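Local coordinates for protein eukaryotic translation initiation factor 4 gamma 2 (Homo sapiens, PDB 4IUL) that probably works as a translation initiation factor of the eIF4G family, its HEAT-repeat MIF4G domain serving in the interaction with the helicase eIF4A, at residues A[107-112]-A[165-170]. Numbering follows the deposited sequence.
Sequences TFRRLL and LDLIHE. With SO4 (sulfate ion), chain D.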
loop_
_atom_site.group_PDB
_atom_site.type_symbol
_atom_site.label_atom_id
_atom_site.label_comp_id
_atom_site.label_asym_id
_atom_site.label_seq_id
_atom_site.Cartn_x
_atom_site.Cartn_y
_atom_site.Cartn_z
ATOM N N THR A 107 7.025 -6.267 17.213
ATOM C CA THR A 107 6.958 -7.437 16.357
ATOM C C THR A 107 5.992 -7.174 15.203
ATOM O O THR A 107 6.365 -7.302 14.033
ATOM C CB THR A 107 6.476 -8.670 17.170
ATOM O OG1 THR A 107 7.384 -8.902 18.254
ATOM C CG2 THR A 107 6.422 -9.917 16.295
ATOM N N PHE A 108 4.759 -6.795 15.535
ATOM C CA PHE A 108 3.766 -6.532 14.511
ATOM C C PHE A 108 4.281 -5.547 13.467
ATOM O O PHE A 108 4.282 -5.851 12.273
ATOM C CB PHE A 108 2.472 -5.975 15.101
ATOM C CG PHE A 108 1.368 -5.837 14.085
ATOM C CD1 PHE A 108 0.624 -6.947 13.694
ATOM C CD2 PHE A 108 1.140 -4.623 13.444
ATOM C CE1 PHE A 108 -0.333 -6.851 12.673
ATOM C CE2 PHE A 108 0.189 -4.517 12.420
ATOM C CZ PHE A 108 -0.548 -5.632 12.032
ATOM N N ARG A 109 4.729 -4.379 13.924
ATOM C CA ARG A 109 5.230 -3.341 13.023
ATOM C C ARG A 109 6.327 -3.825 12.092
ATOM O O ARG A 109 6.315 -3.506 10.907
ATOM C CB ARG A 109 5.731 -2.123 13.815
ATOM C CG ARG A 109 4.619 -1.276 14.454
ATOM C CD ARG A 109 5.206 -0.095 15.213
ATOM N NE ARG A 109 4.205 0.679 15.943
ATOM C CZ ARG A 109 3.374 1.557 15.386
ATOM N NH1 ARG A 109 3.417 1.783 14.082
ATOM N NH2 ARG A 109 2.503 2.215 16.139
ATOM N N ARG A 110 7.264 -4.591 12.636
ATOM C CA ARG A 110 8.385 -5.135 11.877
ATOM C C ARG A 110 7.962 -6.134 10.793
ATOM O O ARG A 110 8.440 -6.073 9.667
ATOM C CB ARG A 110 9.373 -5.804 12.843
ATOM C CG ARG A 110 10.395 -6.728 12.190
ATOM C CD ARG A 110 11.403 -7.257 13.209
ATOM N NE ARG A 110 10.861 -8.277 14.110
ATOM C CZ ARG A 110 10.641 -9.542 13.764
ATOM N NH1 ARG A 110 10.149 -10.403 14.652
ATOM N NH2 ARG A 110 10.913 -9.953 12.531
ATOM N N LEU A 111 7.069 -7.055 11.126
ATOM C CA LEU A 111 6.628 -8.042 10.144
ATOM C C LEU A 111 5.709 -7.447 9.068
ATOM O O LEU A 111 5.658 -7.952 7.943
ATOM C CB LEU A 111 5.933 -9.217 10.846
ATOM C CG LEU A 111 6.790 -10.068 11.804
ATOM C CD1 LEU A 111 5.894 -11.062 12.547
ATOM C CD2 LEU A 111 7.892 -10.818 11.034
ATOM N N LEU A 112 4.993 -6.372 9.400
ATOM C CA LEU A 112 4.100 -5.743 8.424
ATOM C C LEU A 112 4.960 -5.120 7.309
ATOM O O LEU A 112 4.723 -5.339 6.116
ATOM C CB LEU A 112 3.248 -4.644 9.086
ATOM C CG LEU A 112 1.844 -4.365 8.529
ATOM C CD1 LEU A 112 1.423 -2.937 8.869
ATOM C CD2 LEU A 112 1.820 -4.560 7.032
ATOM N N LEU A 165 -0.326 6.557 7.793
ATOM C CA LEU A 165 -0.417 6.293 9.232
ATOM C C LEU A 165 0.943 5.908 9.819
ATOM O O LEU A 165 1.025 5.410 10.944
ATOM C CB LEU A 165 -1.416 5.158 9.487
ATOM C CG LEU A 165 -2.836 5.355 8.941
ATOM C CD1 LEU A 165 -3.615 4.050 9.011
ATOM C CD2 LEU A 165 -3.538 6.432 9.740
ATOM N N ASP A 166 1.995 6.142 9.036
ATOM C CA ASP A 166 3.375 5.841 9.407
ATOM C C ASP A 166 3.634 4.352 9.659
ATOM O O ASP A 166 4.474 3.991 10.483
ATOM C CB ASP A 166 3.805 6.669 10.633
ATOM C CG ASP A 166 5.322 6.935 10.663
ATOM O OD1 ASP A 166 5.869 7.369 9.622
ATOM O OD2 ASP A 166 5.968 6.722 11.718
ATOM N N LEU A 167 2.925 3.498 8.925
ATOM C CA LEU A 167 3.077 2.047 9.053
ATOM C C LEU A 167 4.130 1.444 8.104
ATOM O O LEU A 167 4.525 0.292 8.273
ATOM C CB LEU A 167 1.713 1.361 8.879
ATOM C CG LEU A 167 0.758 1.659 10.053
ATOM C CD1 LEU A 167 -0.629 1.047 9.822
ATOM C CD2 LEU A 167 1.379 1.118 11.341
ATOM N N ILE A 168 4.563 2.210 7.100
ATOM C CA ILE A 168 5.627 1.785 6.188
ATOM C C ILE A 168 6.508 3.017 5.956
ATOM O O ILE A 168 6.087 4.136 6.254
ATOM C CB ILE A 168 5.103 1.214 4.828
ATOM C CG1 ILE A 168 4.074 2.151 4.195
ATOM C CG2 ILE A 168 4.563 -0.205 5.027
ATOM C CD1 ILE A 168 4.699 3.261 3.370
ATOM N N HIS A 169 7.716 2.816 5.435
ATOM C CA HIS A 169 8.672 3.909 5.231
ATOM C C HIS A 169 8.810 4.563 3.837
ATOM O O HIS A 169 8.188 4.136 2.852
ATOM C CB HIS A 169 10.045 3.435 5.711
ATOM C CG HIS A 169 10.064 3.018 7.152
ATOM N ND1 HIS A 169 10.991 2.134 7.661
ATOM C CD2 HIS A 169 9.262 3.362 8.189
ATOM C CE1 HIS A 169 10.758 1.948 8.950
ATOM N NE2 HIS A 169 9.714 2.682 9.295
ATOM N N GLU A 170 9.659 5.593 3.783
ATOM C CA GLU A 170 9.927 6.384 2.575
ATOM C C GLU A 170 10.446 5.619 1.366
ATOM O O GLU A 170 10.059 5.889 0.226
ATOM C CB GLU A 170 10.937 7.498 2.871
ATOM C CG GLU A 170 10.462 8.587 3.805
ATOM C CD GLU A 170 11.283 9.874 3.649
ATOM O OE1 GLU A 170 12.530 9.798 3.655
ATOM O OE2 GLU A 170 10.679 10.962 3.517
HETATM S S SO4 D . 11.110 -14.001 12.707
HETATM O O1 SO4 D . 12.455 -14.223 12.147
HETATM O O2 SO4 D . 11.192 -13.048 13.828
HETATM O O3 SO4 D . 10.233 -13.456 11.659
HETATM O O4 SO4 D . 10.563 -15.281 13.195
HETATM O O HOH W 1 1.971 4.517 13.181
HETATM O O HOH W 2 4.768 -0.902 10.502
HETATM O O HOH W 3 5.165 1.177 12.188
#
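Arg109 NH1 comes to 3.5 Å from Leu167 CD2, the two side chains crossing at about a right angle. Deeper in, Leu112 CD1 packs against Leu167 CB at 4.3 Å, so Leu167 meets both an apolar and a charged neighbour from the helix. With CG anti to the carbonyl carbon (chi1 -72°) and an extended chain as far as NE, Arg109 carries its guanidinium over to the loop.

The polar part of the contact runs through water. One water accepts from Arg109 NH1 and donates to Leu165 O at 2.6 Å; another, in the guanidinium plane, accepts from NH1 at 2.6 Å and gives a weak bond to Asp166 O. A third donates to both backbone oxygens, reaching Arg109 O at 3.1 Å and Leu167 O at 2.5 Å.

Further out, Gln104 OE1 takes the Arg109 NE hydrogen bond, helping fix the guanidinium. Asp166, with positive phi (62°), is the C-prime residue of the Schellman motif ending helix 141-163, and its carboxylate is salt-bridged to Arg209. The contact thus joins the start of helix 107-127 to the turn leading into helix 170-181, while Leu167 also packs on Cys81 of helix 74-87 and Leu162 of helix 141-163.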